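Local coordinates for protein MIPZ (Caulobacter crescentus, PDB 2XJ9) that binds ATP and magnesium as a dimeric P-loop ATPase and probably positions the division plane by inhibiting cell division, at residues V6-N11 with R120-R125; D141-V146 with S157-T162. The protein carries 1 engineered substitution. All blocks are in the same frame, centred on the assembly; numbering follows the deposited sequence.

Contact 1. Residues V6-N11 with R120-R125; sequences VIVVGN and RMAHGR
V8 meets the helix end with both of its methyl groups, each on a different residue. CG1, anti to the backbone N (chi1 157°), lies over one face of the H123 imidazole, offset toward the rim, in a CH-pi contact 4.0 Å from V8 CG1 to the centroid of the H123 ring. The two side chains cross at about a right angle. CG2 of V8 packs on A122, 4.0 Å from V8 CG2 to A122 CB. An alanine in place of V8 would probably leave that imidazole face without its methyl cover and A122 CB without its apolar mate.

Van der Waals contacts with carbonyl groups and backbone complete the interface, across which there is no hydrogen bond. V6 CG1 rests on the carbonyl of R125, and the CA of G10 sits at the edge of the imidazole, near its plane, 4.2 Å from H123 NE2. Both ring nitrogens are engaged: ND1 with T119 O, NE2 with the hydroxyl of Y159.

The C-terminal part of helix 117-124 thus packs on the strand that leads into the P-loop, 5-9, between strands 106-110 and 128-134 of the parallel sheet. Helix 86-103 flanks it, F97 touching both V6 and R125.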
ATOM      1  N   VAL A   6      -5.716 -21.942  -9.945  1.00 43.20           N
ATOM      2  CA  VAL A   6      -4.885 -20.747  -9.908  1.00 48.21           C
ATOM      3  C   VAL A   6      -5.552 -19.624  -9.125  1.00 44.25           C
ATOM      4  O   VAL A   6      -6.642 -19.185  -9.494  1.00 40.32           O
ATOM      5  CB  VAL A   6      -4.620 -20.214 -11.321  1.00 44.13           C
ATOM      6  CG1 VAL A   6      -3.970 -18.841 -11.238  1.00 42.86           C
ATOM      7  CG2 VAL A   6      -3.765 -21.186 -12.103  1.00 44.32           C
ATOM      8  N   ILE A   7      -4.897 -19.159  -8.060  1.00 34.12           N
ATOM      9  CA  ILE A   7      -5.424 -18.047  -7.255  1.00 37.48           C
ATOM     10  C   ILE A   7      -4.622 -16.761  -7.423  1.00 36.75           C
ATOM     11  O   ILE A   7      -3.422 -16.713  -7.150  1.00 43.61           O
ATOM     12  CB  ILE A   7      -5.456 -18.376  -5.752  1.00 41.04           C
ATOM     13  CG1 ILE A   7      -6.292 -19.644  -5.513  1.00 41.27           C
ATOM     14  CG2 ILE A   7      -5.970 -17.172  -4.974  1.00 27.34           C
ATOM     15  CD1 ILE A   7      -6.047 -20.317  -4.188  1.00 25.47           C
ATOM     16  N   VAL A   8      -5.290 -15.713  -7.868  1.00 30.15           N
ATOM     17  CA  VAL A   8      -4.624 -14.439  -8.024  1.00 34.75           C
ATOM     18  C   VAL A   8      -5.067 -13.457  -6.963  1.00 28.84           C
ATOM     19  O   VAL A   8      -6.238 -13.134  -6.886  1.00 37.77           O
ATOM     20  CB  VAL A   8      -4.863 -13.860  -9.411  1.00 31.25           C
ATOM     21  CG1 VAL A   8      -4.663 -12.367  -9.395  1.00 32.78           C
ATOM     22  CG2 VAL A   8      -3.923 -14.524 -10.393  1.00 33.52           C
ATOM     23  N   VAL A   9      -4.128 -13.009  -6.134  1.00 24.11           N
ATOM     24  CA  VAL A   9      -4.410 -12.014  -5.105  1.00 27.39           C
ATOM     25  C   VAL A   9      -4.245 -10.611  -5.677  1.00 22.98           C
ATOM     26  O   VAL A   9      -3.167 -10.230  -6.087  1.00 24.01           O
ATOM     27  CB  VAL A   9      -3.456 -12.138  -3.907  1.00 25.14           C
ATOM     28  CG1 VAL A   9      -3.849 -11.144  -2.873  1.00 23.58           C
ATOM     29  CG2 VAL A   9      -3.466 -13.546  -3.333  1.00 19.76           C
ATOM     30  N   GLY A  10      -5.308  -9.828  -5.694  1.00 21.32           N
ATOM     31  CA  GLY A  10      -5.241  -8.586  -6.425  1.00 22.71           C
ATOM     32  C   GLY A  10      -5.956  -7.386  -5.853  1.00 25.84           C
ATOM     33  O   GLY A  10      -7.030  -7.488  -5.280  1.00 31.07           O
ATOM     34  N   ASN A  11      -5.320  -6.237  -6.019  1.00 28.14           N
ATOM     35  CA  ASN A  11      -5.917  -4.943  -5.765  1.00 26.18           C
ATOM     36  C   ASN A  11      -4.901  -3.923  -6.244  1.00 30.52           C
ATOM     37  O   ASN A  11      -3.760  -3.961  -5.805  1.00 33.84           O
ATOM     38  CB  ASN A  11      -6.157  -4.744  -4.281  1.00 24.21           C
ATOM     39  CG  ASN A  11      -7.139  -3.621  -3.992  1.00 26.85           C
ATOM     40  OD1 ASN A  11      -7.368  -2.744  -4.814  1.00 28.52           O
ATOM     41  ND2 ASN A  11      -7.726  -3.650  -2.812  1.00 33.05           N
ATOM     42  N   ARG A 120      -1.923  -7.914 -15.666  1.00 38.92           N
ATOM     43  CA  ARG A 120      -3.106  -8.153 -16.490  1.00 39.83           C
ATOM     44  C   ARG A 120      -3.191  -9.594 -17.016  1.00 46.36           C
ATOM     45  O   ARG A 120      -4.274 -10.150 -17.202  1.00 43.96           O
ATOM     46  CB  ARG A 120      -3.105  -7.206 -17.677  1.00 44.06           C
ATOM     47  CG  ARG A 120      -2.939  -5.756 -17.329  1.00 57.23           C
ATOM     48  CD  ARG A 120      -3.957  -4.996 -18.140  1.00 49.98           C
ATOM     49  NE  ARG A 120      -4.116  -3.658 -17.679  1.00 60.05           N
ATOM     50  CZ  ARG A 120      -5.134  -3.038 -17.088  1.00 74.54           C
ATOM     51  NH1 ARG A 120      -6.325  -3.569 -16.819  1.00 74.96           N
ATOM     52  NH2 ARG A 120      -4.904  -1.777 -16.781  1.00 70.74           N
ATOM     53  N   MET A 121      -2.034 -10.189 -17.275  1.00 40.95           N
ATOM     54  CA  MET A 121      -1.966 -11.552 -17.778  1.00 46.36           C
ATOM     55  C   MET A 121      -2.420 -12.533 -16.723  1.00 49.04           C
ATOM     56  O   MET A 121      -2.979 -13.582 -17.035  1.00 55.52           O
ATOM     57  CB  MET A 121      -0.532 -11.903 -18.176  1.00 49.65           C
ATOM     58  CG  MET A 121      -0.081 -11.332 -19.489  1.00 49.29           C
ATOM     59  SD  MET A 121       0.453 -12.712 -20.495  1.00 76.98           S
ATOM     60  CE  MET A 121       1.665 -13.470 -19.423  1.00 56.17           C
ATOM     61  N   ALA A 122      -2.153 -12.205 -15.467  1.00 40.54           N
ATOM     62  CA  ALA A 122      -2.477 -13.109 -14.388  1.00 30.67           C
ATOM     63  C   ALA A 122      -3.963 -13.079 -14.121  1.00 28.04           C
ATOM     64  O   ALA A 122      -4.535 -14.057 -13.706  1.00 30.04           O
ATOM     65  CB  ALA A 122      -1.701 -12.734 -13.145  1.00 35.03           C
ATOM     66  N   HIS A 123      -4.603 -11.952 -14.371  1.00 36.42           N
ATOM     67  CA  HIS A 123      -6.014 -11.846 -14.032  1.00 41.24           C
ATOM     68  C   HIS A 123      -6.830 -12.665 -15.027  1.00 47.09           C
ATOM     69  O   HIS A 123      -7.894 -13.192 -14.705  1.00 50.06           O
ATOM     70  CB  HIS A 123      -6.478 -10.372 -13.914  1.00 34.29           C
ATOM     71  CG  HIS A 123      -6.206  -9.758 -12.560  1.00 52.40           C
ATOM     72  ND1 HIS A 123      -4.968  -9.273 -12.192  1.00 59.66           N
ATOM     73  CD2 HIS A 123      -7.010  -9.568 -11.482  1.00 50.91           C
ATOM     74  CE1 HIS A 123      -5.016  -8.817 -10.952  1.00 37.02           C
ATOM     75  NE2 HIS A 123      -6.246  -8.982 -10.497  1.00 37.55           N
ATOM     76  N   GLY A 124      -6.290 -12.805 -16.231  1.00 45.72           N
ATOM     77  CA  GLY A 124      -6.938 -13.575 -17.271  1.00 46.39           C
ATOM     78  C   GLY A 124      -6.789 -15.082 -17.162  1.00 49.13           C
ATOM     79  O   GLY A 124      -7.522 -15.812 -17.810  1.00 66.74           O
ATOM     80  N   ARG A 125      -5.850 -15.559 -16.355  1.00 44.17           N
ATOM     81  CA  ARG A 125      -5.638 -16.998 -16.186  1.00 40.20           C
ATOM     82  C   ARG A 125      -6.038 -17.492 -14.806  1.00 37.78           C
ATOM     83  O   ARG A 125      -5.577 -18.536 -14.366  1.00 45.45           O
ATOM     84  CB  ARG A 125      -4.166 -17.347 -16.390  1.00 46.25           C
ATOM     85  CG  ARG A 125      -3.700 -17.342 -17.823  1.00 64.42           C
ATOM     86  CD  ARG A 125      -2.261 -16.849 -17.915  1.00 84.57           C
ATOM     87  NE  ARG A 125      -1.310 -17.770 -18.475  1.00 96.28           N
ATOM     88  CZ  ARG A 125      -0.347 -17.578 -19.374  1.00 89.54           C
ATOM     89  NH1 ARG A 125       0.388 -18.645 -19.654  1.00 82.33           N
ATOM     90  NH2 ARG A 125      -0.098 -16.423 -19.992  1.00 73.83           N
TER

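Contact 2. Residues D141-V146 with S157-T162; sequences DMLGTV and SLYSLT
S157 and S160 use their hydroxyls on two backbone carbonyls of 141-146, those of D141 and L143. The carbonyl of L143 is gripped from two residues: S160 OG donates to L143 O over 2.8 Å, tilted 19° from the carbonyl plane, and S157 N adds a weak bond to the same oxygen. S157 OG, anti to its own backbone N (chi1 -178°), donates to the carbonyl of D141, 3.0 Å from S157 OG to D141 O. Between these, Y159 N lies nearly along the C=O axis of M142, 2.9 Å from M142 O, with the N-H bent to 149°. Three consecutive carbonyls, shortly after pocket residues V138 and D139, thus accept from S157, Y159 and S160 at the N-terminal part of helix 158-168, whose first N-H groups characteristically find acceptors outside it.

Apolar contacts lie outside this polar set. The M142 chain, bent at chi2 and chi3, brings CE to L158 CB at 3.6 Å. CD2 of L143 lies in plane at the ring edge of Y159, beside Y159 CD2. The hydroxyl of that tyrosine, besides its bond to H123, is hydrogen-bonded to T131 OG1, and the carboxylate of D141 forms a salt bridge to R50 of the second subunit.

L143 and S160 touch helix 194-210, L143 and Y159 touch strand 128-134, and T145 pairs with K155 in the two-stranded antiparallel sheet.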
ATOM      1  N   ASP A 141     -12.077   3.592  -3.643  1.00 37.55           N
ATOM      2  CA  ASP A 141     -12.128   4.409  -4.856  1.00 32.87           C
ATOM      3  C   ASP A 141     -11.483   3.738  -6.070  1.00 34.51           C
ATOM      4  O   ASP A 141     -11.632   4.205  -7.195  1.00 34.57           O
ATOM      5  CB  ASP A 141     -11.451   5.750  -4.607  1.00 36.24           C
ATOM      6  CG  ASP A 141     -11.684   6.726  -5.732  1.00 45.10           C
ATOM      7  OD1 ASP A 141     -10.685   7.274  -6.255  1.00 49.60           O
ATOM      8  OD2 ASP A 141     -12.865   6.941  -6.090  1.00 42.65           O
ATOM      9  N   MET A 142     -10.739   2.659  -5.833  1.00 41.27           N
ATOM     10  CA  MET A 142     -10.171   1.858  -6.920  1.00 40.21           C
ATOM     11  C   MET A 142     -11.127   0.746  -7.364  1.00 38.92           C
ATOM     12  O   MET A 142     -10.944   0.136  -8.428  1.00 37.55           O
ATOM     13  CB  MET A 142      -8.787   1.300  -6.547  1.00 33.24           C
ATOM     14  CG  MET A 142      -7.712   2.402  -6.440  1.00 32.62           C
ATOM     15  SD  MET A 142      -7.490   3.307  -8.010  1.00 50.64           S
ATOM     16  CE  MET A 142      -6.743   2.031  -9.039  1.00 35.36           C
ATOM     17  N   LEU A 143     -12.161   0.503  -6.563  1.00 32.45           N
ATOM     18  CA  LEU A 143     -13.233  -0.391  -7.006  1.00 35.13           C
ATOM     19  C   LEU A 143     -14.409   0.354  -7.667  1.00 33.87           C
ATOM     20  O   LEU A 143     -14.867  -0.045  -8.727  1.00 41.81           O
ATOM     21  CB  LEU A 143     -13.688  -1.304  -5.862  1.00 34.53           C
ATOM     22  CG  LEU A 143     -12.529  -2.093  -5.236  1.00 34.01           C
ATOM     23  CD1 LEU A 143     -12.922  -2.769  -3.960  1.00 24.80           C
ATOM     24  CD2 LEU A 143     -11.978  -3.113  -6.223  1.00 37.32           C
ATOM     25  N   GLY A 144     -14.867   1.448  -7.073  1.00 28.87           N
ATOM     26  CA  GLY A 144     -16.013   2.164  -7.591  1.00 33.87           C
ATOM     27  C   GLY A 144     -16.037   3.631  -7.205  1.00 43.40           C
ATOM     28  O   GLY A 144     -15.588   4.016  -6.123  1.00 50.37           O
ATOM     29  N   THR A 145     -16.566   4.457  -8.097  1.00 39.68           N
ATOM     30  CA  THR A 145     -16.621   5.884  -7.874  1.00 36.40           C
ATOM     31  C   THR A 145     -17.906   6.311  -7.181  1.00 55.98           C
ATOM     32  O   THR A 145     -19.007   6.048  -7.671  1.00 60.10           O
ATOM     33  CB  THR A 145     -16.477   6.637  -9.177  1.00 45.79           C
ATOM     34  OG1 THR A 145     -15.084   6.919  -9.390  1.00 48.20           O
ATOM     35  CG2 THR A 145     -17.286   7.942  -9.124  1.00 47.01           C
ATOM     36  N   VAL A 146     -17.743   6.972  -6.032  1.00 64.46           N
ATOM     37  CA  VAL A 146     -18.857   7.506  -5.246  1.00 61.32           C
ATOM     38  C   VAL A 146     -18.983   9.035  -5.409  1.00 68.83           C
ATOM     39  O   VAL A 146     -17.975   9.754  -5.537  1.00 64.46           O
ATOM     40  CB  VAL A 146     -18.687   7.157  -3.751  1.00 53.24           C
ATOM     41  CG1 VAL A 146     -19.860   7.668  -2.944  1.00 52.55           C
ATOM     42  CG2 VAL A 146     -18.536   5.661  -3.586  1.00 54.99           C
ATOM     43  N   SER A 157     -14.844   1.292 -11.281  1.00 42.33           N
ATOM     44  CA  SER A 157     -13.611   2.059 -11.318  1.00 38.56           C
ATOM     45  C   SER A 157     -12.383   1.232 -11.679  1.00 36.01           C
ATOM     46  O   SER A 157     -12.439   0.007 -11.741  1.00 38.67           O
ATOM     47  CB  SER A 157     -13.389   2.755  -9.976  1.00 38.03           C
ATOM     48  OG  SER A 157     -12.216   3.534 -10.025  1.00 36.63           O
ATOM     49  N   LEU A 158     -11.272   1.930 -11.884  1.00 33.43           N
ATOM     50  CA  LEU A 158     -10.053   1.375 -12.479  1.00 33.79           C
ATOM     51  C   LEU A 158      -9.789  -0.121 -12.295  1.00 36.07           C
ATOM     52  O   LEU A 158      -9.472  -0.817 -13.259  1.00 45.04           O
ATOM     53  CB  LEU A 158      -8.831   2.164 -11.997  1.00 38.21           C
ATOM     54  CG  LEU A 158      -8.103   3.050 -13.011  1.00 40.31           C
ATOM     55  CD1 LEU A 158      -9.055   3.653 -14.032  1.00 30.35           C
ATOM     56  CD2 LEU A 158      -7.336   4.141 -12.276  1.00 38.57           C
ATOM     57  N   TYR A 159      -9.877  -0.612 -11.065  1.00 31.63           N
ATOM     58  CA  TYR A 159      -9.487  -1.985 -10.796  1.00 27.65           C
ATOM     59  C   TYR A 159     -10.620  -2.953 -11.083  1.00 38.72           C
ATOM     60  O   TYR A 159     -10.383  -4.100 -11.477  1.00 38.68           O
ATOM     61  CB  TYR A 159      -9.016  -2.159  -9.362  1.00 23.72           C
ATOM     62  CG  TYR A 159      -8.677  -3.583  -9.057  1.00 27.69           C
ATOM     63  CD1 TYR A 159      -7.560  -4.171  -9.599  1.00 33.35           C
ATOM     64  CD2 TYR A 159      -9.484  -4.349  -8.253  1.00 28.58           C
ATOM     65  CE1 TYR A 159      -7.241  -5.484  -9.334  1.00 31.26           C
ATOM     66  CE2 TYR A 159      -9.177  -5.672  -7.977  1.00 28.39           C
ATOM     67  CZ  TYR A 159      -8.053  -6.237  -8.523  1.00 31.87           C
ATOM     68  OH  TYR A 159      -7.730  -7.559  -8.261  1.00 26.69           O
ATOM     69  N   SER A 160     -11.853  -2.504 -10.872  1.00 36.35           N
ATOM     70  CA  SER A 160     -13.015  -3.298 -11.255  1.00 35.19           C
ATOM     71  C   SER A 160     -12.854  -3.688 -12.691  1.00 35.00           C
ATOM     72  O   SER A 160     -13.002  -4.849 -13.032  1.00 40.23           O
ATOM     73  CB  SER A 160     -14.303  -2.503 -11.107  1.00 40.72           C
ATOM     74  OG  SER A 160     -14.798  -2.612  -9.793  1.00 41.19           O
ATOM     75  N   LEU A 161     -12.527  -2.704 -13.529  1.00 34.77           N
ATOM     76  CA  LEU A 161     -12.328  -2.950 -14.968  1.00 43.24           C
ATOM     77  C   LEU A 161     -11.195  -3.942 -15.242  1.00 39.73           C
ATOM     78  O   LEU A 161     -11.314  -4.799 -16.106  1.00 39.04           O
ATOM     79  CB  LEU A 161     -12.075  -1.650 -15.735  1.00 40.70           C
ATOM     80  CG  LEU A 161     -13.098  -0.532 -15.528  1.00 41.41           C
ATOM     81  CD1 LEU A 161     -12.656   0.750 -16.228  1.00 34.58           C
ATOM     82  CD2 LEU A 161     -14.473  -0.994 -16.000  1.00 29.21           C
ATOM     83  N   THR A 162     -10.099  -3.830 -14.503  1.00 33.05           N
ATOM     84  CA  THR A 162      -9.006  -4.775 -14.670  1.00 36.42           C
ATOM     85  C   THR A 162      -9.462  -6.237 -14.537  1.00 46.40           C
ATOM     86  O   THR A 162      -8.986  -7.109 -15.257  1.00 50.38           O
ATOM     87  CB  THR A 162      -7.854  -4.481 -13.698  1.00 40.59           C
ATOM     88  OG1 THR A 162      -7.161  -3.304 -14.137  1.00 48.10           O
ATOM     89  CG2 THR A 162      -6.888  -5.668 -13.610  1.00 24.32           C
TER

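Overall arrangement
The two contacts follow one another along the chain, contact 1 closing before contact 2 opens, with their centres 16 Å apart. Strand 128-134, next to strand 5-9 in the parallel sheet, separates them in sequence and touches both. The Y159 hydroxyl reaches both segments of contact 1, with a probable bond to G10 O, 3.1 Å from Y159 OH, beside that to H123. Strand 5-9 runs into the loop with K13 and G14, which line the nucleotide pocket, while M142 comes three residues after D139 of that pocket. Contact 1 is mostly buried packing near the nucleotide, with R120 on R44 of the second subunit; contact 2 has more partners there, through D141, M142 and L158.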